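Local coordinates for F420-dependent methylenetetrahydromethanopterin dehydrogenase (Methanopyrus kandleri, PDB 1QV9), which catalyses the reversible, coenzyme F420-dependent reduction of methenyl-tetrahydromethanopterin to methylene-tetrahydromethanopterin in methanogenesis from carbon dioxide, at residues S41-D45 and P46-E50; P80-A83 and R84-A88; L103-K106 and D107-E111. All blocks are in the same frame, centred on the assembly; numbering follows the deposited sequence.

Interaction 1: residues S41-D45 and P46-E50; sequences SVKMD and PECVE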
# COMPACT_ATOMS: atom_id res chain seq x y z
N SER A 41 25.60 24.76 12.00
CA SER A 41 24.80 23.56 12.12
C SER A 41 23.43 23.89 12.72
O SER A 41 22.84 24.93 12.36
CB SER A 41 25.59 22.50 12.96
OG SER A 41 24.93 21.25 12.89
N VAL A 42 22.92 23.08 13.64
CA VAL A 42 21.58 23.29 14.19
C VAL A 42 21.45 24.44 15.19
O VAL A 42 20.33 24.87 15.52
CB VAL A 42 21.11 22.03 14.93
CG1 VAL A 42 21.15 20.78 14.01
CG2 VAL A 42 22.03 21.81 16.09
N LYS A 43 22.57 24.97 15.66
CA LYS A 43 22.48 26.05 16.64
C LYS A 43 22.10 27.35 15.97
O LYS A 43 22.66 27.73 14.94
CB LYS A 43 23.77 26.16 17.44
CG LYS A 43 23.98 24.94 18.37
CD LYS A 43 25.09 25.19 19.40
CE LYS A 43 25.35 23.94 20.27
NZ LYS A 43 24.11 23.36 20.85
N MSE A 44 21.13 28.01 16.58
CA MSE A 44 20.59 29.25 16.03
C MSE A 44 20.31 30.31 17.09
O MSE A 44 19.42 31.16 16.92
CB MSE A 44 19.32 28.94 15.21
CG MSE A 44 18.21 28.20 16.00
SE MSE A 44 16.57 28.02 14.99
CE MSE A 44 15.87 29.86 15.22
N ASP A 45 21.08 30.27 18.17
CA ASP A 45 20.96 31.29 19.21
C ASP A 45 21.71 32.53 18.69
O ASP A 45 22.53 32.45 17.78
CB ASP A 45 21.61 30.81 20.49
CG ASP A 45 23.01 30.34 20.25
OD1 ASP A 45 23.18 29.16 19.85
OD2 ASP A 45 23.94 31.15 20.40
N PRO A 46 21.49 33.70 19.32
CA PRO A 46 22.19 34.90 18.84
C PRO A 46 23.71 34.82 18.72
O PRO A 46 24.29 35.34 17.77
CB PRO A 46 21.74 35.97 19.84
CG PRO A 46 20.38 35.49 20.27
CD PRO A 46 20.62 34.01 20.46
N GLU A 47 24.37 34.18 19.68
CA GLU A 47 25.83 34.10 19.63
C GLU A 47 26.29 33.31 18.41
O GLU A 47 27.20 33.75 17.69
CB GLU A 47 26.37 33.44 20.91
CG GLU A 47 25.91 34.11 22.21
CD GLU A 47 24.72 33.40 22.88
OE1 GLU A 47 23.56 33.50 22.38
OE2 GLU A 47 24.95 32.73 23.92
N CYS A 48 25.67 32.16 18.19
CA CYS A 48 26.03 31.32 17.06
C CYS A 48 25.68 31.99 15.74
O CYS A 48 26.48 31.96 14.80
CB CYS A 48 25.33 29.96 17.17
SG CYS A 48 26.09 28.92 18.49
N VAL A 49 24.50 32.61 15.66
CA VAL A 49 24.13 33.25 14.39
C VAL A 49 25.07 34.40 14.06
O VAL A 49 25.47 34.57 12.90
CB VAL A 49 22.65 33.70 14.39
CG1 VAL A 49 22.34 34.49 13.07
CG2 VAL A 49 21.73 32.46 14.46
N GLU A 50 25.44 35.18 15.07
CA GLU A 50 26.37 36.29 14.82
C GLU A 50 27.68 35.72 14.27
O GLU A 50 28.27 36.26 13.35
CB GLU A 50 26.61 37.11 16.11
CG GLU A 50 27.62 38.22 15.92
CD GLU A 50 27.69 39.21 17.07
OE1 GLU A 50 28.40 40.22 16.94
OE2 GLU A 50 27.02 38.99 18.10

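Interaction 2: residues P80-A83 and R84-A88; sequences PSKA and REMLA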
# COMPACT_ATOMS: atom_id res chain seq x y z
N PRO A 80 17.95 34.55 14.50
CA PRO A 80 17.65 35.01 13.13
C PRO A 80 17.48 36.52 13.06
O PRO A 80 17.86 37.14 12.08
CB PRO A 80 16.36 34.27 12.78
CG PRO A 80 16.46 32.99 13.58
CD PRO A 80 17.06 33.44 14.90
N SER A 81 16.92 37.13 14.11
CA SER A 81 16.73 38.59 14.09
C SER A 81 18.07 39.30 14.04
O SER A 81 18.21 40.35 13.40
CB SER A 81 15.92 39.04 15.30
OG SER A 81 14.60 38.53 15.21
N LYS A 82 19.07 38.72 14.71
CA LYS A 82 20.41 39.26 14.68
C LYS A 82 20.99 39.15 13.25
O LYS A 82 21.62 40.08 12.76
CB LYS A 82 21.28 38.50 15.69
CG LYS A 82 22.70 39.02 15.84
CD LYS A 82 22.76 40.51 16.22
CE LYS A 82 24.19 40.93 16.53
NZ LYS A 82 24.30 42.39 16.83
N ALA A 83 20.77 38.02 12.59
CA ALA A 83 21.25 37.88 11.22
C ALA A 83 20.57 38.94 10.34
O ALA A 83 21.23 39.50 9.44
CB ALA A 83 20.92 36.51 10.66
N ARG A 84 19.27 39.16 10.54
CA ARG A 84 18.56 40.15 9.75
C ARG A 84 19.17 41.53 9.94
O ARG A 84 19.43 42.21 8.98
CB ARG A 84 17.07 40.15 10.07
CG ARG A 84 16.36 38.92 9.50
CD ARG A 84 14.85 39.03 9.62
NE ARG A 84 14.38 38.97 11.00
CZ ARG A 84 13.80 39.98 11.63
NH1 ARG A 84 13.40 39.83 12.88
NH2 ARG A 84 13.62 41.15 11.00
N GLU A 85 19.44 41.90 11.19
CA GLU A 85 20.06 43.21 11.44
C GLU A 85 21.41 43.35 10.74
O GLU A 85 21.68 44.35 10.07
CB GLU A 85 20.31 43.39 12.92
CG GLU A 85 19.11 43.51 13.79
CD GLU A 85 19.51 43.82 15.23
OE1 GLU A 85 20.31 44.78 15.43
OE2 GLU A 85 19.04 43.12 16.15
N MSE A 86 22.25 42.34 10.89
CA MSE A 86 23.57 42.36 10.28
C MSE A 86 23.53 42.41 8.76
O MSE A 86 24.28 43.16 8.16
CB MSE A 86 24.38 41.16 10.78
CG MSE A 86 24.44 41.08 12.31
SE MSE A 86 25.28 39.46 12.97
CE MSE A 86 27.10 39.73 12.27
N LEU A 87 22.67 41.60 8.14
CA LEU A 87 22.58 41.59 6.70
C LEU A 87 21.96 42.88 6.17
O LEU A 87 22.37 43.37 5.11
CB LEU A 87 21.78 40.37 6.22
CG LEU A 87 22.55 39.07 6.50
CD1 LEU A 87 21.65 37.87 6.21
CD2 LEU A 87 23.84 39.01 5.66
N ALA A 88 21.01 43.41 6.92
CA ALA A 88 20.34 44.65 6.52
C ALA A 88 21.35 45.80 6.56
O ALA A 88 21.25 46.74 5.75
CB ALA A 88 19.19 44.94 7.46
O HOH W 1 22.83 43.93 15.06

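Interaction 3: residues L103-K106 and D107-E111; sequences LKVK and DEMEE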
# COMPACT_ATOMS: atom_id res chain seq x y z
N LEU A 103 6.23 35.27 9.27
CA LEU A 103 5.19 36.23 8.84
C LEU A 103 5.10 37.40 9.80
O LEU A 103 4.76 38.51 9.39
CB LEU A 103 3.82 35.55 8.75
CG LEU A 103 3.71 34.65 7.52
CD1 LEU A 103 2.48 33.76 7.66
CD2 LEU A 103 3.65 35.51 6.26
N LYS A 104 5.39 37.13 11.06
CA LYS A 104 5.37 38.16 12.10
C LYS A 104 6.33 39.33 11.82
O LYS A 104 6.10 40.45 12.28
CB LYS A 104 5.75 37.55 13.45
CG LYS A 104 4.69 36.61 14.02
CD LYS A 104 5.20 35.86 15.24
CE LYS A 104 6.16 34.74 14.83
NZ LYS A 104 6.89 34.18 15.97
N VAL A 105 7.41 39.09 11.08
CA VAL A 105 8.38 40.15 10.81
C VAL A 105 8.50 40.52 9.34
O VAL A 105 9.51 41.06 8.88
CB VAL A 105 9.77 39.82 11.42
CG1 VAL A 105 9.67 39.81 12.93
CG2 VAL A 105 10.26 38.43 10.95
N LYS A 106 7.45 40.25 8.59
CA LYS A 106 7.43 40.57 7.18
C LYS A 106 7.64 42.09 7.01
O LYS A 106 8.43 42.52 6.16
CB LYS A 106 6.07 40.15 6.60
CG LYS A 106 6.02 40.06 5.10
CD LYS A 106 4.68 39.47 4.61
CE LYS A 106 3.58 40.53 4.57
NZ LYS A 106 3.92 41.74 3.76
N ASP A 107 6.92 42.89 7.79
CA ASP A 107 7.07 44.33 7.63
C ASP A 107 8.48 44.78 8.00
O ASP A 107 9.06 45.61 7.31
CB ASP A 107 6.03 45.08 8.49
CG ASP A 107 4.62 44.96 7.93
OD1 ASP A 107 4.46 44.78 6.70
OD2 ASP A 107 3.66 45.06 8.73
N GLU A 108 9.04 44.20 9.07
CA GLU A 108 10.41 44.53 9.47
C GLU A 108 11.37 44.21 8.35
O GLU A 108 12.26 45.00 8.05
CB GLU A 108 10.85 43.71 10.70
CG GLU A 108 10.40 44.23 12.04
CD GLU A 108 11.06 43.49 13.21
OE1 GLU A 108 12.24 43.04 13.08
OE2 GLU A 108 10.41 43.38 14.27
N MSE A 109 11.22 43.05 7.72
CA MSE A 109 12.15 42.71 6.66
C MSE A 109 12.06 43.65 5.48
O MSE A 109 13.07 44.01 4.90
CB MSE A 109 11.95 41.26 6.18
CG MSE A 109 12.42 40.25 7.20
SE MSE A 109 12.35 38.39 6.61
CE MSE A 109 10.40 38.14 6.65
N GLU A 110 10.84 44.05 5.12
CA GLU A 110 10.70 44.95 3.97
C GLU A 110 11.38 46.28 4.31
O GLU A 110 12.06 46.86 3.48
CB GLU A 110 9.23 45.13 3.60
CG GLU A 110 8.60 43.79 3.19
CD GLU A 110 7.14 43.88 2.78
OE1 GLU A 110 6.56 44.99 2.85
OE2 GLU A 110 6.56 42.84 2.41
N GLU A 111 11.23 46.73 5.54
CA GLU A 111 11.88 47.97 5.97
C GLU A 111 13.41 47.80 5.97
O GLU A 111 14.14 48.75 5.72
CB GLU A 111 11.41 48.36 7.38
CG GLU A 111 11.96 49.70 7.85
CD GLU A 111 11.57 50.04 9.28
OE1 GLU A 111 10.36 49.95 9.60
OE2 GLU A 111 12.46 50.41 10.07
O HOH W 2 7.52 43.19 11.30
O HOH W 3 4.77 41.82 9.80

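Interaction 1: residues S41-D45 and P46-E50
Asp45 turns its carboxylate back over the first turn of helix 46-63 because chi1, at 52°, sets CG between its own backbone N and carbonyl carbon, and chi2 then brings OD2 to the backbone amide of Cys48. This is an N-cap: Asp45 is the last residue before the helix, and Cys48 N donates to Asp45 OD2 over 3.0 Å in a fairly straight bond. The amide meets OD2 from above the carboxylate plane, 48° out of it. The backbone supports the same start, since Val49 N reaches Asp45 O at 2.9 Å in an almost straight bond, an i to i+4 main-chain bond of the first turn. A carboxylate at this end probably also gains from the positive end of the helix dipole. That gain would probably be partly opposed by Glu47, whose OE1 lies 3.1 Å from Asp45 OD2; the two carboxylate planes stand 74° apart, and this pairing of like charges may raise the proton affinity of one of them. The CB of Cys48 points toward the loop, and Cys48 SG packs against Lys43 CB, 3.8 Å away. The end of the Lys43 chain leads away to another chain, where NZ forms a salt bridge with Asp25 of the second subunit, so the loop before the helix is also part of the interface between subunits. Toward helix 78-88, Met44 packs on Pro80 and Val49 on Ala83. Across the turn itself, Val49 CG2 rests 3.6 Å from Met44 O and 4.3 Å from Met44 CB.

Interaction 2: residues P80-A83 and R84-A88
The guanidinium of Arg84 is the flat group here, and its NH1 reaches back along helix 78-88 to Ser81 OG, three residues earlier, at 2.9 Å. This helix is the crossover of the beta-alpha-beta unit formed with strands 67-71 and 94-99. Ser81 OG and Pro80 O both lie obliquely to the guanidinium plane, and the N-H...O angle of 129° makes the bond to Ser81 weak. Stronger partners hold both ends: Arg84 NE donates to Pro75 O, NH2 forms a salt bridge with Glu108, and Ser81 OG is hydrogen-bonded to Ala77 O. With chi3 at -69° the arginine chain bends beyond CG, folding the guanidinium over the start of the helix, where it ties the loop before helix 78-88 to helix 106-111. The regular i to i+4 pattern is seen in four fairly straight backbone bonds, from Arg84 N to Pro80 O through Leu87 N to Ala83 O. Ala83 and Leu87 turn to the inside, both packing on Tyr70 of strand 67-71; Ala83 also meets Val53 of helix 46-63. On the flank facing helix 46-63 the selenomethionine Met86, in one of its two conformers, crosses Lys82 obliquely, with its SE 3.9 Å from Lys82 CG. Lys82 and Glu85 carry opposite charges, but Lys82 NZ and Glu85 OE1 stay 4.9 Å apart. A single water spans them, accepting from Lys82 NZ at 2.8 Å and donating to Glu85 OE1 at 2.7 Å.

Interaction 3: residues L103-K106 and D107-E111
Asp107, in the first turn of helix 106-111 and just after Val105 at the N-cap, is linked to Lys104 through a water that accepts from Asp107 N and donates weakly to Lys104 O, so this early amide is met by solvent. Glu108 N is served likewise by a second water, which donates to the same Lys104 O and accepts from Glu108 N at 2.9 Å. The Glu108 side chain, its carboxylate already held by Arg84, crosses that of Val105, with OE2 3.9 Å from Val105 CG1. Met109, a selenomethionine, begins the regular helical bonding: its N donates to Val105 O at 2.9 Å with an N-H...O angle of 162°. In one of its two conformers Met109 CE comes within 4.3 Å of Val105 CG2, and the side chain also packs on Arg84 and on Tyr116 of strand 115-119. At Glu110 the backbone N repeats the i to i+4 bond, to Lys106 O. Its side chain lies alongside that of Lys106, and OE2 also bonds Tyr116 OH. Bends at chi3 and chi4, 81° and 55°, bring Lys106 NZ above the Glu110 carboxylate plane, 3.2 Å from OE2, in a salt bridge.

From the N terminus, the three contacts follow in series, none enclosing or crossing another. Interaction 1 closes the turn from the loop after strand 33-39 into helix 46-63; interaction 2 lies within helix 78-88, between strands 67-71 and 94-99; interaction 3 closes the turn into helix 106-111, ahead of strand 115-119. Interaction 2 sits between the others, its centre 12 Å from each, whereas interactions 1 and 3 stay about 10 Å apart at their nearest atoms. Apolar packing and the Glu50-Lys82 contact join interactions 1 and 2; arginine-centred contacts join 2 and 3. Together they link three helices of the parallel alpha/beta domain.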